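Local coordinates for protein peptidase M28 (PDB 3IIB) that probably cleaves dipeptides or trims peptides from the carboxyl end as a two-zinc metallopeptidase of family M28, and probably works as a homodimer, at residues A[64-69]-A[315-320]; A[27-32]-A[48-53]; A[114-119]-A[150-155]; A[278-283]-A[422-427]; A[170-175]-A[204-209]. One frame throughout, in Å; residues are numbered along the deposited sequence.

Contact 1: residues A[64-69]-A[315-320]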
# COMPACT_ATOMS: atom_id res chain seq x y z
N TYR A 64 6.99 -31.61 -19.13
CA TYR A 64 6.84 -32.67 -18.12
C TYR A 64 7.09 -32.11 -16.74
O TYR A 64 7.49 -30.95 -16.59
CB TYR A 64 7.77 -33.83 -18.43
CG TYR A 64 9.23 -33.50 -18.56
CD1 TYR A 64 9.74 -32.97 -19.73
CD2 TYR A 64 10.11 -33.75 -17.52
CE1 TYR A 64 11.12 -32.69 -19.85
CE2 TYR A 64 11.45 -33.47 -17.63
CZ TYR A 64 11.96 -32.94 -18.79
OH TYR A 64 13.32 -32.69 -18.89
N LYS A 65 6.86 -32.94 -15.74
CA LYS A 65 7.09 -32.50 -14.38
C LYS A 65 7.76 -33.55 -13.54
O LYS A 65 7.65 -34.75 -13.82
CB LYS A 65 5.78 -32.05 -13.74
CG LYS A 65 4.73 -33.12 -13.57
CD LYS A 65 3.45 -32.48 -13.12
CE LYS A 65 2.57 -33.42 -12.40
NZ LYS A 65 1.91 -34.38 -13.32
N GLU A 66 8.39 -33.08 -12.46
CA GLU A 66 9.19 -33.93 -11.59
C GLU A 66 8.85 -33.64 -10.14
O GLU A 66 8.78 -32.49 -9.75
CB GLU A 66 10.66 -33.67 -11.85
CG GLU A 66 11.06 -34.11 -13.28
CD GLU A 66 12.53 -33.91 -13.62
OE1 GLU A 66 13.22 -33.13 -12.94
OE2 GLU A 66 12.99 -34.52 -14.62
N PRO A 67 8.65 -34.68 -9.34
CA PRO A 67 8.13 -34.43 -7.99
C PRO A 67 9.14 -33.85 -6.99
O PRO A 67 10.36 -34.11 -7.04
CB PRO A 67 7.67 -35.80 -7.54
CG PRO A 67 8.62 -36.74 -8.21
CD PRO A 67 8.85 -36.13 -9.58
N VAL A 68 8.59 -33.04 -6.09
CA VAL A 68 9.33 -32.36 -5.05
C VAL A 68 8.53 -32.52 -3.77
O VAL A 68 7.36 -32.15 -3.73
CB VAL A 68 9.53 -30.88 -5.38
CG1 VAL A 68 10.19 -30.12 -4.20
CG2 VAL A 68 10.32 -30.73 -6.68
N THR A 69 9.17 -33.00 -2.72
CA THR A 69 8.50 -33.09 -1.41
C THR A 69 8.40 -31.69 -0.79
O THR A 69 9.40 -30.95 -0.74
CB THR A 69 9.27 -34.02 -0.46
OG1 THR A 69 9.42 -35.31 -1.08
CG2 THR A 69 8.54 -34.15 0.94
N LYS A 315 19.79 -32.93 -7.24
CA LYS A 315 20.03 -34.34 -6.91
C LYS A 315 19.47 -35.28 -7.97
O LYS A 315 20.17 -36.22 -8.41
CB LYS A 315 19.46 -34.67 -5.53
CG LYS A 315 20.27 -34.06 -4.42
N GLU A 316 18.25 -35.04 -8.41
CA GLU A 316 17.58 -35.88 -9.42
C GLU A 316 18.36 -35.91 -10.73
O GLU A 316 18.43 -36.94 -11.40
CB GLU A 316 16.16 -35.38 -9.66
CG GLU A 316 15.44 -35.96 -10.89
CD GLU A 316 15.11 -37.42 -10.76
OE1 GLU A 316 15.03 -37.95 -9.61
OE2 GLU A 316 14.95 -38.05 -11.82
N HIS A 317 18.97 -34.78 -11.09
CA HIS A 317 19.69 -34.65 -12.37
C HIS A 317 21.20 -34.78 -12.20
O HIS A 317 21.97 -34.42 -13.08
CB HIS A 317 19.29 -33.31 -13.05
CG HIS A 317 17.86 -33.28 -13.49
ND1 HIS A 317 17.48 -33.46 -14.81
CD2 HIS A 317 16.71 -33.07 -12.80
CE1 HIS A 317 16.16 -33.40 -14.90
NE2 HIS A 317 15.67 -33.16 -13.69
N GLU A 318 21.62 -35.36 -11.08
CA GLU A 318 23.04 -35.50 -10.75
C GLU A 318 23.87 -36.06 -11.92
O GLU A 318 24.90 -35.48 -12.24
CB GLU A 318 23.18 -36.42 -9.52
CG GLU A 318 24.60 -36.71 -9.12
CD GLU A 318 24.69 -37.72 -7.98
OE1 GLU A 318 23.64 -38.27 -7.56
OE2 GLU A 318 25.82 -37.96 -7.51
N ALA A 319 23.41 -37.14 -12.55
CA ALA A 319 24.16 -37.78 -13.64
C ALA A 319 24.17 -36.92 -14.91
O ALA A 319 24.97 -37.17 -15.79
CB ALA A 319 23.59 -39.16 -13.99
N GLU A 320 23.24 -35.95 -15.00
CA GLU A 320 23.09 -35.09 -16.15
C GLU A 320 23.82 -33.75 -15.99
O GLU A 320 23.91 -32.98 -16.95
CB GLU A 320 21.60 -34.83 -16.38
CG GLU A 320 21.25 -34.38 -17.77
CD GLU A 320 19.79 -33.91 -17.90
OE1 GLU A 320 19.24 -33.34 -16.93
OE2 GLU A 320 19.21 -34.04 -19.02

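Contact 2: residues A[27-32]-A[48-53]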
# COMPACT_ATOMS: atom_id res chain seq x y z
N VAL A 27 2.29 -13.64 -17.54
CA VAL A 27 2.14 -13.28 -16.12
C VAL A 27 0.70 -12.83 -15.78
O VAL A 27 0.19 -13.10 -14.66
CB VAL A 27 3.21 -12.29 -15.60
CG1 VAL A 27 3.18 -10.95 -16.31
CG2 VAL A 27 3.01 -12.09 -14.06
N GLU A 28 0.02 -12.21 -16.75
CA GLU A 28 -1.40 -11.88 -16.56
C GLU A 28 -2.17 -13.20 -16.37
O GLU A 28 -3.00 -13.32 -15.49
CB GLU A 28 -1.95 -11.10 -17.73
CG GLU A 28 -3.35 -10.53 -17.55
CD GLU A 28 -4.48 -11.50 -17.90
OE1 GLU A 28 -4.25 -12.61 -18.40
OE2 GLU A 28 -5.65 -11.11 -17.68
N SER A 29 -1.83 -14.19 -17.19
CA SER A 29 -2.52 -15.47 -17.14
C SER A 29 -2.35 -16.16 -15.78
O SER A 29 -3.31 -16.67 -15.18
CB SER A 29 -2.04 -16.33 -18.29
OG SER A 29 -2.67 -17.62 -18.24
N LEU A 30 -1.11 -16.16 -15.30
CA LEU A 30 -0.77 -16.84 -14.06
C LEU A 30 -1.45 -16.15 -12.88
O LEU A 30 -2.10 -16.79 -12.03
CB LEU A 30 0.76 -16.87 -13.88
CG LEU A 30 1.34 -17.49 -12.59
CD1 LEU A 30 0.84 -18.90 -12.27
CD2 LEU A 30 2.89 -17.43 -12.63
N THR A 31 -1.33 -14.83 -12.83
CA THR A 31 -1.86 -14.08 -11.68
C THR A 31 -3.39 -14.09 -11.66
O THR A 31 -3.98 -14.11 -10.57
CB THR A 31 -1.32 -12.64 -11.60
OG1 THR A 31 -1.62 -11.95 -12.82
CG2 THR A 31 0.20 -12.63 -11.36
N VAL A 32 -4.04 -14.11 -12.82
CA VAL A 32 -5.51 -14.17 -12.87
C VAL A 32 -6.07 -15.58 -12.70
O VAL A 32 -6.98 -15.79 -11.89
CB VAL A 32 -6.05 -13.56 -14.18
CG1 VAL A 32 -7.61 -13.74 -14.30
CG2 VAL A 32 -5.62 -12.09 -14.30
N VAL A 48 0.71 -25.77 -10.94
CA VAL A 48 1.39 -26.80 -11.74
C VAL A 48 0.55 -27.14 -12.99
O VAL A 48 1.11 -27.24 -14.10
CB VAL A 48 1.72 -28.07 -10.85
CG1 VAL A 48 2.05 -29.28 -11.73
CG2 VAL A 48 2.82 -27.71 -9.84
N ASP A 49 -0.76 -27.35 -12.81
CA ASP A 49 -1.61 -27.75 -13.91
C ASP A 49 -1.65 -26.59 -14.93
O ASP A 49 -1.58 -26.81 -16.14
CB ASP A 49 -3.00 -28.13 -13.42
CG ASP A 49 -3.01 -29.48 -12.70
OD1 ASP A 49 -2.03 -30.22 -12.86
OD2 ASP A 49 -3.97 -29.75 -11.96
N TRP A 50 -1.66 -25.37 -14.42
CA TRP A 50 -1.69 -24.18 -15.29
C TRP A 50 -0.42 -24.14 -16.15
O TRP A 50 -0.50 -23.86 -17.33
CB TRP A 50 -1.84 -22.90 -14.47
CG TRP A 50 -1.52 -21.65 -15.27
CD1 TRP A 50 -2.40 -20.88 -15.95
CD2 TRP A 50 -0.23 -21.07 -15.46
NE1 TRP A 50 -1.75 -19.85 -16.58
CE2 TRP A 50 -0.41 -19.93 -16.27
CE3 TRP A 50 1.06 -21.37 -14.98
CZ2 TRP A 50 0.66 -19.12 -16.66
CZ3 TRP A 50 2.13 -20.56 -15.38
CH2 TRP A 50 1.92 -19.44 -16.22
N ALA A 51 0.71 -24.43 -15.53
CA ALA A 51 2.03 -24.31 -16.19
C ALA A 51 2.19 -25.39 -17.23
O ALA A 51 2.62 -25.13 -18.34
CB ALA A 51 3.14 -24.36 -15.12
N ILE A 52 1.78 -26.61 -16.90
CA ILE A 52 1.80 -27.70 -17.87
C ILE A 52 0.96 -27.34 -19.12
O ILE A 52 1.44 -27.45 -20.29
CB ILE A 52 1.34 -29.04 -17.19
CG1 ILE A 52 2.37 -29.56 -16.16
CG2 ILE A 52 1.14 -30.12 -18.22
CD1 ILE A 52 3.66 -30.08 -16.81
N ALA A 53 -0.26 -26.87 -18.90
CA ALA A 53 -1.16 -26.54 -19.99
C ALA A 53 -0.56 -25.38 -20.80
O ALA A 53 -0.62 -25.39 -22.02
CB ALA A 53 -2.58 -26.15 -19.45

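Contact 3: residues A[114-119]-A[150-155]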
# COMPACT_ATOMS: atom_id res chain seq x y z
N ASP A 114 17.61 -3.15 17.88
CA ASP A 114 17.94 -2.55 16.59
C ASP A 114 18.03 -3.60 15.49
O ASP A 114 17.68 -3.32 14.36
CB ASP A 114 19.27 -1.83 16.61
CG ASP A 114 19.33 -0.63 17.53
OD1 ASP A 114 18.30 -0.05 17.90
OD2 ASP A 114 20.47 -0.26 17.87
N THR A 115 18.53 -4.79 15.82
CA THR A 115 18.87 -5.80 14.83
C THR A 115 18.79 -7.18 15.50
O THR A 115 18.77 -7.27 16.72
CB THR A 115 20.32 -5.64 14.32
OG1 THR A 115 21.23 -5.86 15.41
CG2 THR A 115 20.55 -4.22 13.72
N LEU A 116 18.72 -8.23 14.67
CA LEU A 116 18.91 -9.61 15.11
C LEU A 116 20.16 -9.78 15.98
O LEU A 116 20.10 -10.41 17.04
CB LEU A 116 18.97 -10.56 13.90
CG LEU A 116 19.33 -12.02 14.23
CD1 LEU A 116 18.23 -12.74 15.05
CD2 LEU A 116 19.62 -12.79 12.93
N GLN A 117 21.29 -9.20 15.56
CA GLN A 117 22.53 -9.32 16.35
C GLN A 117 22.36 -8.79 17.77
O GLN A 117 22.81 -9.40 18.73
CB GLN A 117 23.70 -8.62 15.66
CG GLN A 117 25.07 -8.94 16.30
CD GLN A 117 25.39 -10.45 16.37
OE1 GLN A 117 25.36 -11.06 17.44
NE2 GLN A 117 25.68 -11.04 15.21
N ASP A 118 21.68 -7.65 17.90
CA ASP A 118 21.40 -7.07 19.21
C ASP A 118 20.55 -7.99 20.07
O ASP A 118 20.81 -8.17 21.25
CB ASP A 118 20.77 -5.69 19.05
CG ASP A 118 21.76 -4.68 18.51
OD1 ASP A 118 22.91 -4.64 19.02
OD2 ASP A 118 21.41 -3.92 17.59
N LEU A 119 19.56 -8.61 19.45
CA LEU A 119 18.72 -9.58 20.13
C LEU A 119 19.56 -10.78 20.58
O LEU A 119 19.43 -11.25 21.72
CB LEU A 119 17.60 -10.03 19.20
CG LEU A 119 16.73 -11.17 19.67
CD1 LEU A 119 16.13 -10.89 21.09
CD2 LEU A 119 15.64 -11.44 18.61
N THR A 150 19.09 -7.42 6.43
CA THR A 150 18.02 -7.50 7.46
C THR A 150 17.17 -8.77 7.45
O THR A 150 16.49 -9.07 8.46
CB THR A 150 17.07 -6.30 7.31
OG1 THR A 150 16.52 -6.30 5.99
CG2 THR A 150 17.86 -4.98 7.60
N ALA A 151 17.24 -9.52 6.37
CA ALA A 151 16.37 -10.69 6.20
C ALA A 151 16.51 -11.73 7.31
O ALA A 151 15.52 -12.40 7.67
CB ALA A 151 16.56 -11.32 4.81
N SER A 152 17.71 -11.85 7.89
CA SER A 152 17.93 -12.85 8.93
C SER A 152 17.10 -12.60 10.19
O SER A 152 16.75 -13.55 10.88
CB SER A 152 19.43 -13.00 9.24
OG SER A 152 19.96 -11.79 9.73
N GLY A 153 16.72 -11.34 10.43
CA GLY A 153 15.76 -11.03 11.49
C GLY A 153 14.48 -11.83 11.34
O GLY A 153 13.91 -12.28 12.33
N ARG A 154 14.04 -11.98 10.09
CA ARG A 154 12.85 -12.76 9.81
C ARG A 154 13.13 -14.26 9.91
O ARG A 154 12.36 -15.02 10.52
CB ARG A 154 12.29 -12.41 8.41
CG ARG A 154 10.94 -13.05 8.11
CD ARG A 154 10.63 -13.02 6.63
NE ARG A 154 11.45 -14.02 5.97
CZ ARG A 154 12.05 -13.87 4.80
NH1 ARG A 154 11.93 -12.76 4.10
NH2 ARG A 154 12.80 -14.84 4.33
N SER A 155 14.20 -14.70 9.27
CA SER A 155 14.57 -16.13 9.23
C SER A 155 14.89 -16.72 10.60
O SER A 155 14.52 -17.87 10.92
CB SER A 155 15.79 -16.33 8.34
OG SER A 155 15.56 -15.85 7.04

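Contact 4: residues A[278-283]-A[422-427]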
# COMPACT_ATOMS: atom_id res chain seq x y z
N THR A 278 9.84 -18.23 -19.86
CA THR A 278 8.91 -18.94 -20.79
C THR A 278 8.78 -18.19 -22.11
O THR A 278 8.89 -18.79 -23.18
CB THR A 278 7.55 -19.17 -20.17
OG1 THR A 278 7.71 -19.90 -18.95
CG2 THR A 278 6.64 -19.99 -21.11
N ALA A 279 8.54 -16.88 -22.05
CA ALA A 279 8.46 -16.08 -23.27
C ALA A 279 9.77 -16.08 -24.06
O ALA A 279 9.74 -16.22 -25.28
CB ALA A 279 8.02 -14.61 -22.96
N ALA A 280 10.90 -15.95 -23.37
CA ALA A 280 12.22 -15.99 -24.04
C ALA A 280 12.40 -17.31 -24.80
O ALA A 280 12.81 -17.32 -25.96
CB ALA A 280 13.36 -15.77 -23.03
N ALA A 281 12.06 -18.42 -24.15
CA ALA A 281 12.14 -19.74 -24.79
C ALA A 281 11.16 -19.85 -25.99
O ALA A 281 11.51 -20.43 -27.03
CB ALA A 281 11.92 -20.86 -23.75
N LYS A 282 9.95 -19.29 -25.87
CA LYS A 282 8.97 -19.34 -26.95
C LYS A 282 9.47 -18.55 -28.15
O LYS A 282 9.35 -19.00 -29.27
CB LYS A 282 7.62 -18.79 -26.49
CG LYS A 282 6.54 -18.68 -27.58
CD LYS A 282 6.27 -20.00 -28.26
CE LYS A 282 4.97 -19.97 -29.01
NZ LYS A 282 4.93 -18.99 -30.14
N HIS A 283 10.04 -17.37 -27.91
CA HIS A 283 10.61 -16.63 -29.05
C HIS A 283 11.69 -17.45 -29.76
O HIS A 283 11.84 -17.35 -30.98
CB HIS A 283 11.15 -15.27 -28.62
CG HIS A 283 10.06 -14.32 -28.21
ND1 HIS A 283 9.03 -13.96 -29.06
CD2 HIS A 283 9.81 -13.71 -27.03
CE1 HIS A 283 8.19 -13.18 -28.40
NE2 HIS A 283 8.66 -12.99 -27.18
N VAL A 422 16.57 -9.92 -23.13
CA VAL A 422 17.92 -10.30 -22.68
C VAL A 422 18.03 -11.82 -22.42
O VAL A 422 19.04 -12.43 -22.77
CB VAL A 422 18.31 -9.54 -21.42
CG1 VAL A 422 19.71 -9.99 -21.00
CG2 VAL A 422 18.31 -8.03 -21.71
N TYR A 423 16.99 -12.44 -21.84
CA TYR A 423 17.03 -13.89 -21.64
C TYR A 423 17.01 -14.63 -22.97
O TYR A 423 17.65 -15.67 -23.11
CB TYR A 423 15.92 -14.42 -20.72
CG TYR A 423 16.39 -14.52 -19.29
CD1 TYR A 423 16.40 -13.41 -18.45
CD2 TYR A 423 16.90 -15.71 -18.78
CE1 TYR A 423 16.83 -13.51 -17.14
CE2 TYR A 423 17.35 -15.81 -17.48
CZ TYR A 423 17.35 -14.71 -16.67
OH TYR A 423 17.81 -14.84 -15.36
N ALA A 424 16.27 -14.10 -23.94
CA ALA A 424 16.22 -14.73 -25.26
C ALA A 424 17.62 -14.69 -25.89
O ALA A 424 18.09 -15.70 -26.45
CB ALA A 424 15.17 -14.09 -26.13
N GLN A 425 18.29 -13.54 -25.81
CA GLN A 425 19.65 -13.41 -26.29
C GLN A 425 20.57 -14.38 -25.53
O GLN A 425 21.39 -15.09 -26.13
CB GLN A 425 20.19 -11.98 -26.12
CG GLN A 425 19.46 -10.96 -26.98
CD GLN A 425 20.12 -9.60 -27.03
OE1 GLN A 425 20.80 -9.22 -26.09
NE2 GLN A 425 19.96 -8.89 -28.15
N PHE A 426 20.49 -14.36 -24.20
CA PHE A 426 21.32 -15.24 -23.39
C PHE A 426 21.12 -16.71 -23.77
O PHE A 426 22.10 -17.44 -23.96
CB PHE A 426 21.01 -15.03 -21.90
CG PHE A 426 21.76 -15.95 -20.98
CD1 PHE A 426 23.05 -15.64 -20.58
CD2 PHE A 426 21.17 -17.10 -20.45
CE1 PHE A 426 23.73 -16.46 -19.70
CE2 PHE A 426 21.87 -17.93 -19.59
CZ PHE A 426 23.14 -17.62 -19.22
N ALA A 427 19.88 -17.16 -23.80
CA ALA A 427 19.61 -18.57 -24.06
C ALA A 427 20.06 -18.92 -25.48
O ALA A 427 20.69 -19.94 -25.68
CB ALA A 427 18.15 -18.94 -23.83

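Contact 5: residues A[170-175]-A[204-209]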
# COMPACT_ATOMS: atom_id res chain seq x y z
N ILE A 170 7.74 -9.92 17.21
CA ILE A 170 7.31 -9.14 16.06
C ILE A 170 8.53 -8.50 15.44
O ILE A 170 9.43 -8.07 16.15
CB ILE A 170 6.26 -8.04 16.41
CG1 ILE A 170 6.69 -7.22 17.61
CG2 ILE A 170 4.83 -8.69 16.64
CD1 ILE A 170 5.93 -5.82 17.76
N ILE A 171 8.51 -8.39 14.11
CA ILE A 171 9.57 -7.68 13.41
C ILE A 171 9.01 -6.54 12.55
O ILE A 171 7.89 -6.61 12.03
CB ILE A 171 10.46 -8.62 12.54
CG1 ILE A 171 9.72 -9.16 11.30
CG2 ILE A 171 11.12 -9.70 13.42
CD1 ILE A 171 10.66 -9.94 10.33
N ARG A 172 9.80 -5.49 12.40
CA ARG A 172 9.57 -4.58 11.29
C ARG A 172 9.74 -5.36 10.00
O ARG A 172 10.78 -5.98 9.76
CB ARG A 172 10.55 -3.42 11.30
CG ARG A 172 10.41 -2.45 10.09
CD ARG A 172 11.50 -1.37 10.11
NE ARG A 172 11.32 -0.41 11.19
CZ ARG A 172 10.59 0.70 11.11
NH1 ARG A 172 9.97 1.05 9.95
NH2 ARG A 172 10.49 1.50 12.16
N SER A 173 8.70 -5.30 9.17
CA SER A 173 8.70 -5.96 7.87
C SER A 173 9.99 -5.71 7.13
O SER A 173 10.52 -4.57 7.13
CB SER A 173 7.54 -5.47 7.02
OG SER A 173 6.31 -6.09 7.42
N ILE A 174 10.50 -6.78 6.49
CA ILE A 174 11.72 -6.71 5.74
C ILE A 174 11.38 -6.14 4.36
O ILE A 174 11.26 -6.85 3.36
CB ILE A 174 12.47 -8.08 5.64
CG1 ILE A 174 12.56 -8.76 7.01
CG2 ILE A 174 13.86 -7.85 4.99
CD1 ILE A 174 13.27 -7.91 8.10
N GLY A 175 11.19 -4.82 4.34
CA GLY A 175 10.63 -4.13 3.17
C GLY A 175 11.15 -2.74 3.14
O GLY A 175 11.53 -2.20 4.18
N PRO A 204 4.94 1.41 8.80
CA PRO A 204 4.33 2.50 9.60
C PRO A 204 4.02 2.05 11.04
O PRO A 204 4.15 2.82 11.98
CB PRO A 204 3.07 2.84 8.81
CG PRO A 204 3.47 2.52 7.36
CD PRO A 204 4.23 1.23 7.52
N ASP A 205 3.62 0.79 11.22
CA ASP A 205 3.34 0.30 12.56
C ASP A 205 4.61 0.23 13.45
O ASP A 205 4.59 0.50 14.64
CB ASP A 205 2.65 -1.07 12.48
CG ASP A 205 1.23 -0.96 12.02
OD1 ASP A 205 0.46 -0.20 12.67
OD2 ASP A 205 0.89 -1.63 11.02
N ALA A 206 5.73 -0.13 12.85
CA ALA A 206 7.01 -0.19 13.55
C ALA A 206 7.43 1.25 13.91
O ALA A 206 7.90 1.50 15.03
CB ALA A 206 8.05 -0.86 12.68
N ASP A 207 7.18 2.21 12.99
CA ASP A 207 7.44 3.62 13.27
C ASP A 207 6.58 4.06 14.48
O ASP A 207 7.03 4.82 15.33
CB ASP A 207 7.08 4.54 12.12
CG ASP A 207 7.93 4.34 10.91
OD1 ASP A 207 9.03 3.74 11.04
OD2 ASP A 207 7.48 4.75 9.81
N LEU A 208 5.33 3.62 14.51
CA LEU A 208 4.41 4.01 15.58
C LEU A 208 4.90 3.50 16.94
O LEU A 208 4.86 4.22 17.95
CB LEU A 208 3.00 3.49 15.30
CG LEU A 208 1.93 3.69 16.37
CD1 LEU A 208 1.72 5.19 16.59
CD2 LEU A 208 0.63 2.97 15.89
N ILE A 209 5.34 2.25 16.97
CA ILE A 209 5.78 1.64 18.19
C ILE A 209 7.02 2.45 18.66
O ILE A 209 7.15 2.78 19.83
CB ILE A 209 6.13 0.17 18.01
CG1 ILE A 209 4.86 -0.65 17.83
CG2 ILE A 209 6.90 -0.35 19.24
CD1 ILE A 209 5.08 -2.20 17.68

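Contact 1: residues A[64-69]-A[315-320]
The imidazole of H317 is held at both nitrogens, and one of them reaches across to the strand carrying E66. H317 NE2 donates to E66 OE1 over 2.6 Å in a nearly straight bond (170°). The acceptor lies almost in the ring plane and is met through its syn lone pair, although carboxylate and ring are turned 34° against each other. An extended chain beyond CG (chi2 -179°) carries the E66 carboxylate out to the ring. On the far edge of the ring, H317 ND1 donates to E320 OE1 at 2.8 Å, from within the same short turn that follows the helix. With both nitrogens acting as donors between two carboxylates, the imidazole is likely to be positively charged. E316 adds only a glancing touch, its CG 4.1 Å from E66 OE1. A leucine in place of H317 would probably leave E66 OE1 without its N-H donor from across the contact, freeing that carboxylate to turn, and E320 OE1 with R296 but no imidazole. A second shell keeps the ring in position: Y313 stacks on it, and R296 makes a salt bridge with E320. The 64-69 segment pairs with strand 220-242, V68 packs on L308 and T312 of helix 308-316, and R296 of strand 293-300 touches both Y64 and H317, joining the helix end to the sheet beside it.

Contact 2: residues A[27-32]-A[48-53]
W50 of helix 42-57 lays its indole against S29 and L30 of helix 22-33, a buried helix-helix contact of mixed polar and CH-pi character between two consecutive helices of the zinc peptidase fold. Its place is near the metal centre, the side chain of L30 lying about 9 Å from that of the zinc ligand H257. With CG anti to the backbone N (chi1 165°), W50 projects from its helix toward helix 22-33, and W50 NE1 donates to S29 OG at 2.9 Å. The bond is close to straight (169°) and lies in the indole plane. S29 OG is also bonded to E33 OE2, its strongest partner, and to K54 NZ, so three groups meet at this buried hydroxyl. A phenylalanine in place of W50 would probably leave S29 OG without its indole donor and open a gap beneath L30. The outer flank of helix 22-33 meets the second subunit, where E28 forms a salt bridge with R215 of that chain. The apolar half of the contact lies on one face of the indole: L30 CB is 3.6 Å from W50 CZ2, and L30 CD1 sits over the six-membered ring, 3.8 Å from its centroid and 16° off the normal.

Contact 3: residues A[114-119]-A[150-155]
The carbonyl oxygen A151 O takes two backbone N-H groups, R154 N at 2.9 Å and S155 N at 3.1 Å, and so secures the turn of helix 145-163 that presents S152 and G153 to L116. Here the helix is kinked, G153 N reaching back three residues to T150 O. The backbones come close at this point, L116 CA and G153 CA being 5.0 Å apart, and L116 CB rests 4.0 Å from G153 CA. With CG trans to the backbone N (chi1 174°), L116 lays its CD2 branch against the turn, 3.4 Å from S152 OG. S152 OG stands between its backbone N and carbonyl carbon, and both CB and OG border the L116 methyl. L116 opens its own short helix, which T115 caps at the N-terminus: D118 N donates to T115 OG1 at 3.1 Å. L116 and L119 also pack on A160. Helix 116-120 follows strand 106-113 and helix 145-163 precedes strand 168-172, two strands of one mixed sheet, away from the zinc site. No hydrogen bond spans the two segments; van der Waals contact sets the first leucine of a capped helix against a glycine-bearing turn, consistent with a fit set mainly by shape.

Contact 4: residues A[278-283]-A[422-427]
The methyl of A280 presses into the neighbouring helix where Y423 and A424 follow each other, covering the backbone as much as the side chains. A280 CB is 3.5 Å from A424 N and 3.7 Å from Y423 CB. The methyl of A424 also takes part, A424 CB being 4.0 Å from A280 CB and equally far from A280 O. With nothing larger than methyl and methylene groups in between, the backbones draw together until A280 CA and A424 CA stand only 4.4 Å apart. Y423 joins in through its CB alone; its chi1 of -94° carries the ring off, away from helix 267-285 and onto L390 of strand 387-392. No polar bond crosses the interface, and the backbone donors and acceptors remain engaged within their own helices, as in K282 N to T278 O. Around the edges, L13 of helix 3-19 touches both H283 and A424, while T278 packs on I26 and A279 on L22 of helix 22-33, so helices 3-19 and 22-33 border the contact. Helix 267-285 also carries D269, a ligand of both zinc ions. This is close helix-helix packing at small residues, within the helical layer that flanks the sheet in the alpha/beta fold of M28 zinc exopeptidases.

Contact 5: residues A[170-175]-A[204-209]
The guanidinium of R172 lies flat over the methyl of A206 while its edge is turned to D207. A206 CB sits under the centre of the group, 3.4 Å from R172 CZ, on one face. In the guanidinium plane, both terminal nitrogens converge end-on upon a single oxygen: R172 NH2 is 2.9 Å and R172 NH1 3.1 Å from D207 OD1. Both bonds are bent and reach that oxygen from the same face of the carboxylate, which is turned 41° to the guanidinium, so this is a forked salt bridge, not a bidentate pair. The arginine runs straight to CD and then folds at chi3 (-70°), which brings its flat end over the helix. Farther along, I170 and I209 meet tip to tip, I170 CD1 to I209 CD1 at 3.7 Å, both also packing on F133 and I201. Strand and helix run at 107° to each other, helix 203-213 lying across one sheet face, opposite I171, which turns to R154. R172 NE forms a salt bridge with D135, and NH1 a hydrogen bond with N203. A buried positive charge thus faces two carboxylates and an amide, which probably stabilises the charge and restrains the guanidinium from rotating.

Contacts 2 to 5 are buried; contact 1 is only partly so. Their chemistry differs: contact 1 rests on an imidazole between carboxylates, contact 5 backs a salt bridge with aliphatic packing, contact 2 combines one indole N-H with CH-pi packing, and contacts 3 and 4 are steric fits at small residues. Contacts 3 and 5 touch, R154 CB lying 3.5 Å from I171 CD1, and helix 145-163 and strand 168-172 follow each other in the chain. Contacts 1 and 2 also meet, where V48 and I52 pack on strand 62-84. Contacts 2 and 4, about 6 Å apart at their nearest atoms, lie closer to the zinc site, and contacts 2 and 5 both reach the second subunit.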